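Kcn28 (Kitasatospora, PDB 6J31) has the GT-B fold, with two Rossmann-like domains facing each other across a cleft. Local coordinates at residues V29-D40 with T50-S59. Residues are numbered along the deposited sequence; the frame is centred on the assembly and turned at random.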
# COMPACT_ATOMS: atom_id res chain seq x y z
N VAL A 29 12.03 17.51 2.64
CA VAL A 29 13.45 17.84 2.55
C VAL A 29 13.66 19.05 1.66
O VAL A 29 14.41 19.97 2.00
CB VAL A 29 14.24 16.62 2.03
CG1 VAL A 29 15.65 17.03 1.63
CG2 VAL A 29 14.27 15.52 3.07
N ALA A 30 12.96 19.08 0.51
CA ALA A 30 13.09 20.20 -0.41
C ALA A 30 12.64 21.52 0.20
O ALA A 30 13.09 22.58 -0.24
CB ALA A 30 12.28 19.92 -1.68
N ARG A 31 11.77 21.48 1.22
CA ARG A 31 11.32 22.70 1.87
C ARG A 31 12.30 23.20 2.92
O ARG A 31 11.97 24.14 3.65
CB ARG A 31 9.95 22.47 2.50
CG ARG A 31 8.85 22.22 1.48
CD ARG A 31 7.47 22.27 2.10
NE ARG A 31 6.46 21.92 1.11
CZ ARG A 31 5.15 22.10 1.28
NH1 ARG A 31 4.70 22.63 2.41
NH2 ARG A 31 4.30 21.74 0.33
N GLY A 32 13.48 22.59 3.02
CA GLY A 32 14.51 23.04 3.93
C GLY A 32 14.49 22.45 5.32
O GLY A 32 15.24 22.91 6.18
N HIS A 33 13.65 21.44 5.57
CA HIS A 33 13.61 20.83 6.89
C HIS A 33 14.68 19.76 7.03
O HIS A 33 15.12 19.14 6.06
CB HIS A 33 12.25 20.20 7.15
CG HIS A 33 11.11 21.17 7.13
ND1 HIS A 33 10.98 22.18 8.04
CD2 HIS A 33 10.04 21.26 6.30
CE1 HIS A 33 9.89 22.87 7.78
NE2 HIS A 33 9.30 22.33 6.73
N ARG A 34 15.07 19.51 8.28
CA ARG A 34 15.93 18.37 8.58
C ARG A 34 15.03 17.17 8.83
O ARG A 34 14.28 17.13 9.81
CB ARG A 34 16.81 18.64 9.80
CG ARG A 34 17.66 17.43 10.14
CD ARG A 34 18.23 17.49 11.54
NE ARG A 34 18.96 16.27 11.86
CZ ARG A 34 19.14 15.81 13.09
NH1 ARG A 34 18.65 16.48 14.12
NH2 ARG A 34 19.81 14.69 13.29
N VAL A 35 15.10 16.18 7.94
CA VAL A 35 14.26 15.00 8.00
C VAL A 35 15.15 13.79 8.28
O VAL A 35 16.12 13.54 7.55
CB VAL A 35 13.46 14.79 6.71
CG1 VAL A 35 12.52 13.61 6.85
CG2 VAL A 35 12.69 16.05 6.37
N THR A 36 14.85 13.08 9.36
CA THR A 36 15.48 11.80 9.64
C THR A 36 14.46 10.70 9.37
O THR A 36 13.26 10.90 9.57
CB THR A 36 15.99 11.70 11.08
OG1 THR A 36 14.93 11.95 12.01
CG2 THR A 36 17.11 12.73 11.30
N TYR A 37 14.93 9.57 8.86
CA TYR A 37 14.07 8.47 8.45
C TYR A 37 14.58 7.19 9.09
O TYR A 37 15.64 6.68 8.70
CB TYR A 37 14.03 8.37 6.92
CG TYR A 37 12.92 7.51 6.35
CD1 TYR A 37 12.32 6.50 7.11
CD2 TYR A 37 12.46 7.71 5.06
CE1 TYR A 37 11.31 5.72 6.58
CE2 TYR A 37 11.45 6.94 4.53
CZ TYR A 37 10.88 5.95 5.29
OH TYR A 37 9.87 5.18 4.76
N ALA A 38 13.83 6.67 10.06
CA ALA A 38 14.20 5.45 10.75
C ALA A 38 13.58 4.26 10.04
O ALA A 38 12.36 4.20 9.85
CB ALA A 38 13.74 5.49 12.21
N ASN A 39 14.42 3.32 9.62
CA ASN A 39 13.94 2.11 8.97
C ASN A 39 15.06 1.07 8.99
O ASN A 39 16.21 1.38 9.31
CB ASN A 39 13.47 2.39 7.55
CG ASN A 39 12.33 1.48 7.13
OD1 ASN A 39 12.26 0.33 7.55
ND2 ASN A 39 11.42 2.01 6.32
N ASP A 40 14.70 -0.16 8.63
CA ASP A 40 15.67 -1.24 8.58
C ASP A 40 16.70 -0.97 7.49
O ASP A 40 16.36 -0.42 6.44
CB ASP A 40 14.96 -2.57 8.33
CG ASP A 40 15.88 -3.77 8.46
OD1 ASP A 40 16.71 -3.99 7.55
OD2 ASP A 40 15.77 -4.51 9.47
N THR A 50 15.48 9.32 -0.94
CA THR A 50 14.55 10.38 -0.56
C THR A 50 15.26 11.65 -0.10
O THR A 50 14.64 12.72 -0.09
CB THR A 50 13.61 9.82 0.53
OG1 THR A 50 12.27 10.27 0.30
CG2 THR A 50 14.04 10.26 1.89
N GLY A 51 16.53 11.56 0.28
CA GLY A 51 17.26 12.70 0.80
C GLY A 51 17.21 12.85 2.30
O GLY A 51 17.87 13.74 2.85
N ALA A 52 16.43 12.02 2.99
CA ALA A 52 16.39 12.10 4.44
C ALA A 52 17.58 11.36 5.04
O ALA A 52 18.22 10.52 4.41
CB ALA A 52 15.08 11.53 4.98
N GLU A 53 17.85 11.68 6.30
CA GLU A 53 18.93 11.06 7.05
C GLU A 53 18.47 9.68 7.52
O GLU A 53 17.52 9.58 8.29
CB GLU A 53 19.28 11.97 8.22
CG GLU A 53 20.68 11.89 8.77
CD GLU A 53 20.90 12.93 9.86
OE1 GLU A 53 20.53 14.11 9.65
OE2 GLU A 53 21.42 12.57 10.94
N LEU A 54 19.14 8.63 7.04
CA LEU A 54 18.77 7.28 7.44
C LEU A 54 19.16 7.02 8.89
O LEU A 54 20.31 7.20 9.29
CB LEU A 54 19.43 6.24 6.54
CG LEU A 54 19.34 4.81 7.07
CD1 LEU A 54 17.91 4.28 7.07
CD2 LEU A 54 20.26 3.88 6.27
N VAL A 55 18.19 6.58 9.68
CA VAL A 55 18.40 6.19 11.07
C VAL A 55 18.16 4.69 11.14
O VAL A 55 17.00 4.26 11.20
CB VAL A 55 17.49 6.98 12.02
CG1 VAL A 55 17.65 6.51 13.46
CG2 VAL A 55 17.77 8.47 11.90
N PRO A 56 19.19 3.86 11.12
CA PRO A 56 18.97 2.41 11.02
C PRO A 56 18.51 1.81 12.34
O PRO A 56 18.94 2.20 13.42
CB PRO A 56 20.35 1.86 10.63
CG PRO A 56 21.31 2.84 11.25
CD PRO A 56 20.63 4.19 11.13
N TYR A 57 17.57 0.87 12.23
CA TYR A 57 17.17 0.01 13.34
C TYR A 57 16.90 -1.37 12.77
O TYR A 57 16.58 -1.52 11.59
CB TYR A 57 15.95 0.56 14.10
CG TYR A 57 14.61 0.31 13.43
CD1 TYR A 57 13.94 -0.90 13.60
CD2 TYR A 57 14.02 1.28 12.62
CE1 TYR A 57 12.73 -1.14 12.98
CE2 TYR A 57 12.80 1.04 12.01
CZ TYR A 57 12.16 -0.17 12.19
OH TYR A 57 10.94 -0.42 11.59
N THR A 58 17.01 -2.38 13.62
CA THR A 58 16.84 -3.76 13.21
C THR A 58 15.37 -4.15 13.32
O THR A 58 14.80 -4.14 14.41
CB THR A 58 17.71 -4.70 14.04
OG1 THR A 58 19.09 -4.36 13.85
CG2 THR A 58 17.49 -6.15 13.64
N SER A 59 14.77 -4.48 12.18
CA SER A 59 13.38 -4.90 12.14
C SER A 59 13.27 -6.38 12.46
O SER A 59 14.13 -7.18 12.08
CB SER A 59 12.78 -4.62 10.76
OG SER A 59 11.48 -5.18 10.64
O HOH W 1 16.41 -7.22 10.18
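Strand 53-56 pairs in parallel with strand 34-39 at the outer edge of the N-terminal seven-stranded sheet, Thr36 lying against Glu53 and Ala38 against Val55. The ladder is worked from both directions: Glu53 N reaches Val35 O at 2.8 Å and Val55 N reaches Tyr37 O at 2.7 Å, while Tyr37 N and Asn39 N give to the carbonyls of Glu53 and Val55. Towards the C-terminal end the pairing stretches, Tyr57 N standing 3.3 Å from Asn39 O.

On one face, the CB of Ala52 is lodged against Val35 CG1 (3.8 Å) and Tyr37 CB, beneath helix 22-30. On the other, Val55 CG2 meets Thr36 CB and Ala38 packs on Val55, under helix 74-96. The extended side chain of Arg34, CG anti to N (chi1 178°), brings its guanidinium edge to Glu53 OE1 in a long, weak salt bridge; Asp99 is its stronger partner.

Past the strands, Asp40 OD2 accepts Ser59 N at 2.9 Å through its anti lone pair, and a water links that same oxygen to Ser59 O. Its OD1 takes Ser42 N within its own loop, while OD2 holds the loop after strand 53-56. With helix 44-49 as the connection, the pair forms a classic beta-alpha-beta crossover, the repeating unit of the Rossmann-like domains in GT-B proteins.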